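Local structure of putative adenosine kinase (Schistosoma mansoni, 3VAS) at residues A200-S203 / L204-E207; E226-E229 / M230-Y233. The protein is an adenosine kinase of the ribokinase-like pfkB family, probably phosphorylating adenosine to AMP with ATP as phosphate donor in the parasite's purine salvage. All blocks are in the same frame, centred on the assembly; numbering follows the deposited sequence.

Interaction 1: residues A200-S203 / L204-E207; sequences AKHS and LENE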
loop_
_atom_site.group_PDB
_atom_site.type_symbol
_atom_site.label_atom_id
_atom_site.label_comp_id
_atom_site.label_asym_id
_atom_site.label_seq_id
_atom_site.Cartn_x
_atom_site.Cartn_y
_atom_site.Cartn_z
ATOM N N ALA A 200 6.177 -3.789 -14.152
ATOM C CA ALA A 200 7.403 -4.216 -13.485
ATOM C C ALA A 200 8.515 -4.557 -14.483
ATOM O O ALA A 200 9.671 -4.186 -14.287
ATOM C CB ALA A 200 7.128 -5.398 -12.563
ATOM N N LYS A 201 8.159 -5.265 -15.550
ATOM C CA LYS A 201 9.120 -5.592 -16.599
ATOM C C LYS A 201 9.616 -4.338 -17.318
ATOM O O LYS A 201 10.798 -4.234 -17.646
ATOM C CB LYS A 201 8.522 -6.576 -17.606
ATOM C CG LYS A 201 8.249 -7.946 -17.024
ATOM C CD LYS A 201 7.569 -8.853 -18.025
ATOM C CE LYS A 201 7.298 -10.214 -17.413
ATOM N NZ LYS A 201 6.447 -11.048 -18.302
ATOM N N HIS A 202 8.709 -3.396 -17.563
ATOM C CA HIS A 202 9.082 -2.126 -18.179
ATOM C C HIS A 202 10.098 -1.383 -17.313
ATOM O O HIS A 202 11.079 -0.842 -17.823
ATOM C CB HIS A 202 7.849 -1.251 -18.416
ATOM C CG HIS A 202 8.176 0.160 -18.795
ATOM N ND1 HIS A 202 8.386 0.553 -20.100
ATOM C CD2 HIS A 202 8.340 1.271 -18.037
ATOM C CE1 HIS A 202 8.660 1.846 -20.129
ATOM N NE2 HIS A 202 8.639 2.305 -18.891
ATOM N N SER A 203 9.860 -1.367 -16.006
ATOM C CA SER A 203 10.766 -0.711 -15.066
ATOM C C SER A 203 12.172 -1.308 -15.113
ATOM O O SER A 203 13.153 -0.586 -15.286
ATOM C CB SER A 203 10.210 -0.775 -13.639
ATOM O OG SER A 203 11.115 -0.202 -12.704
ATOM N N LEU A 204 12.267 -2.626 -14.967
ATOM C CA LEU A 204 13.563 -3.298 -14.936
ATOM C C LEU A 204 14.345 -3.122 -16.238
ATOM O O LEU A 204 15.551 -2.860 -16.218
ATOM C CB LEU A 204 13.405 -4.785 -14.619
ATOM C CG LEU A 204 14.700 -5.455 -14.157
ATOM C CD1 LEU A 204 15.109 -4.897 -12.803
ATOM C CD2 LEU A 204 14.560 -6.971 -14.095
ATOM N N GLU A 205 13.659 -3.261 -17.368
ATOM C CA GLU A 205 14.317 -3.131 -18.664
ATOM C C GLU A 205 14.810 -1.704 -18.902
ATOM O O GLU A 205 15.770 -1.492 -19.636
ATOM C CB GLU A 205 13.408 -3.605 -19.807
ATOM C CG GLU A 205 12.292 -2.643 -20.184
ATOM C CD GLU A 205 11.422 -3.168 -21.320
ATOM O OE1 GLU A 205 10.903 -2.344 -22.108
ATOM O OE2 GLU A 205 11.252 -4.403 -21.422
ATOM N N ASN A 206 14.166 -0.731 -18.263
ATOM C CA ASN A 206 14.566 0.668 -18.407
ATOM C C ASN A 206 15.341 1.218 -17.210
ATOM O O ASN A 206 15.602 2.419 -17.137
ATOM C CB ASN A 206 13.353 1.552 -18.708
ATOM C CG ASN A 206 12.786 1.303 -20.091
ATOM O OD1 ASN A 206 11.634 0.900 -20.242
ATOM N ND2 ASN A 206 13.602 1.532 -21.112
ATOM N N GLU A 207 15.712 0.329 -16.289
ATOM C CA GLU A 207 16.487 0.693 -15.101
ATOM C C GLU A 207 15.822 1.786 -14.272
ATOM O O GLU A 207 16.475 2.727 -13.821
ATOM C CB GLU A 207 17.919 1.091 -15.471
ATOM C CG GLU A 207 18.852 -0.094 -15.685
ATOM C CD GLU A 207 18.978 -0.964 -14.442
ATOM O OE1 GLU A 207 19.477 -0.461 -13.410
ATOM O OE2 GLU A 207 18.571 -2.146 -14.491
#
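The side chain of Asn206 folds back over one face of the His202 imidazole, four residues earlier, just where the helix gives out. The amide and ring planes are 59° apart. His202 CG stands anti to the backbone N (chi1 169°), which turns the ring, from CB outward, toward Asn206. Away from Asn206, the imidazole is held by a hydrogen bond between NE2 and Lys208 NZ and an edge-to-face stack with Trp173, which together probably limit its rotation.

The backbone records the unwinding. Leu204 N to Ala200 O (3.1 Å) and Glu205 N to Lys201 O (3.0 Å) are regular helical bonds; Asn206 N reaches His202 O less directly, at 136°, and has a weak second bond to Ser203 O. Glu205 lays its CG against the carbonyls of the preceding turn, 3.2 Å from His202 O and 3.3 Å from Lys201 O.

Glu207, whose OE2 forms a salt bridge with Arg276, takes positive phi and reverses the chain. With Glu207 N bonded to Leu204 O at 3.2 Å and Lys208 N to Ser203 O, it is the C-prime residue of a Schellman motif, ending the helix of a beta-alpha-beta unit ahead of strand 209-213.

Interaction 2: residues E226-E229 / M230-Y233; sequences EVDE and MISY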
loop_
_atom_site.group_PDB
_atom_site.type_symbol
_atom_site.label_atom_id
_atom_site.label_comp_id
_atom_site.label_asym_id
_atom_site.label_seq_id
_atom_site.Cartn_x
_atom_site.Cartn_y
_atom_site.Cartn_z
ATOM N N GLU A 226 3.278 -15.131 -7.166
ATOM C CA GLU A 226 3.176 -13.742 -7.622
ATOM C C GLU A 226 4.036 -12.782 -6.790
ATOM O O GLU A 226 4.641 -11.853 -7.334
ATOM C CB GLU A 226 1.719 -13.263 -7.625
ATOM C CG GLU A 226 0.806 -13.940 -8.660
ATOM C CD GLU A 226 0.035 -15.124 -8.087
ATOM O OE1 GLU A 226 0.518 -15.740 -7.113
ATOM O OE2 GLU A 226 -1.060 -15.431 -8.601
ATOM N N VAL A 227 4.077 -12.992 -5.475
ATOM C CA VAL A 227 4.887 -12.137 -4.607
ATOM C C VAL A 227 6.367 -12.266 -4.967
ATOM O O VAL A 227 7.069 -11.264 -5.118
ATOM C CB VAL A 227 4.684 -12.454 -3.103
ATOM C CG1 VAL A 227 5.697 -11.681 -2.247
ATOM C CG2 VAL A 227 3.250 -12.135 -2.669
ATOM N N ASP A 228 6.834 -13.498 -5.124
ATOM C CA ASP A 228 8.240 -13.726 -5.432
ATOM C C ASP A 228 8.595 -13.234 -6.825
ATOM O O ASP A 228 9.708 -12.763 -7.058
ATOM C CB ASP A 228 8.610 -15.202 -5.273
ATOM C CG ASP A 228 8.804 -15.598 -3.823
ATOM O OD1 ASP A 228 8.913 -14.691 -2.965
ATOM O OD2 ASP A 228 8.856 -16.814 -3.545
ATOM N N GLU A 229 7.655 -13.340 -7.756
ATOM C CA GLU A 229 7.913 -12.832 -9.093
ATOM C C GLU A 229 8.047 -11.309 -9.066
ATOM O O GLU A 229 8.950 -10.750 -9.689
ATOM C CB GLU A 229 6.837 -13.266 -10.087
ATOM C CG GLU A 229 7.138 -12.810 -11.506
ATOM C CD GLU A 229 6.310 -13.529 -12.559
ATOM O OE1 GLU A 229 5.108 -13.779 -12.325
ATOM O OE2 GLU A 229 6.870 -13.842 -13.630
ATOM N N MET A 230 7.152 -10.647 -8.336
ATOM C CA MET A 230 7.210 -9.195 -8.186
ATOM C C MET A 230 8.515 -8.734 -7.523
ATOM O O MET A 230 9.142 -7.778 -7.977
ATOM C CB MET A 230 5.998 -8.676 -7.408
ATOM C CG MET A 230 4.678 -8.807 -8.163
ATOM S SD MET A 230 4.730 -8.047 -9.799
ATOM C CE MET A 230 4.968 -6.341 -9.363
ATOM N N ILE A 231 8.919 -9.420 -6.457
ATOM C CA ILE A 231 10.177 -9.108 -5.789
ATOM C C ILE A 231 11.334 -9.117 -6.789
ATOM O O ILE A 231 12.233 -8.273 -6.716
ATOM C CB ILE A 231 10.457 -10.073 -4.612
ATOM C CG1 ILE A 231 9.441 -9.842 -3.488
ATOM C CG2 ILE A 231 11.864 -9.884 -4.078
ATOM C CD1 ILE A 231 9.605 -10.777 -2.308
ATOM N N SER A 232 11.286 -10.033 -7.757
ATOM C CA SER A 232 12.387 -10.168 -8.715
ATOM C C SER A 232 12.512 -8.981 -9.685
ATOM O O SER A 232 13.501 -8.875 -10.411
ATOM C CB SER A 232 12.336 -11.518 -9.461
ATOM O OG SER A 232 11.343 -11.542 -10.476
ATOM N N TYR A 233 11.523 -8.087 -9.682
ATOM C CA TYR A 233 11.604 -6.849 -10.464
ATOM C C TYR A 233 11.669 -5.616 -9.560
ATOM O O TYR A 233 11.776 -4.487 -10.043
ATOM C CB TYR A 233 10.403 -6.709 -11.408
ATOM C CG TYR A 233 10.286 -7.796 -12.458
ATOM C CD1 TYR A 233 9.581 -8.966 -12.198
ATOM C CD2 TYR A 233 10.870 -7.647 -13.709
ATOM C CE1 TYR A 233 9.467 -9.961 -13.152
ATOM C CE2 TYR A 233 10.763 -8.636 -14.671
ATOM C CZ TYR A 233 10.059 -9.794 -14.386
ATOM O OH TYR A 233 9.946 -10.786 -15.334
#
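Glu226 gives its carbonyl to the backbone of Met230, with N to O at 3.0 Å, and Met230 CG packs against that same oxygen; the bent methionine chain then runs on toward Met196, Phe210 and Phe212. Val227 O receives Ile231 N in the next helical bond (2.9 Å), while Val227 CG1 meets Ile231 CD1 at 4.0 Å, the two side chains crossing at a slant.

Asp228 lies alongside Ile231, pointing the same way, with OD1 4.0 Å from Ile231 CD1. Its carboxylate is held elsewhere: OD1 is hydrogen-bonded to Tyr247 OH and OD2 to His251 NE2. Its backbone O accepts from Ser232 N, a less direct bond of 140°.

At Glu229 several groups converge on one carbonyl. Ser232 OG donates to Glu229 O at 2.6 Å, from the side of the carbonyl, with a C=O...OG angle of 133°. A chi1 of 77° sets the hydroxyl between the serine's own N and carbonyl carbon and turns it back to that oxygen, which also takes a weak bond from Ser232 N. The Tyr233 ring brings its edge to the same carbonyl, near the ring plane, with CD1 3.1 Å from Glu229 O. Beside it runs the extended Glu229 side chain, CG against Tyr233 CE1 at 4.0 Å, its OE1 bonded to Tyr193 OH.

A carbonyl in the last turn of the helix is thus satisfied chiefly by a side-chain hydroxyl, and the aromatic C-H edge probably adds a modest electrostatic attraction.

How the interactions relate
Along the chain interaction 1 comes first, at the C-terminal end of helix 189-205, and interaction 2 follows on helix 224-231; strand 209-213 and helix 217-222 lie between them. Their centres are about 13 Å apart and they touch directly. Tyr233 is the main bridge: its OH is 3.4 Å from Lys201 CE, and its CD2 is 3.8 Å from Leu204 CD2. Ala200 CB adds a contact with Met230 CE. Both helices also pack on strand 209-213, sharing Phe210 through Ala200 and Met230. The C-terminal ends of these two helices are thereby packed together within the kinase fold, with the side chain of Val227 of interaction 2 still about 13 Å from the bound adenosine.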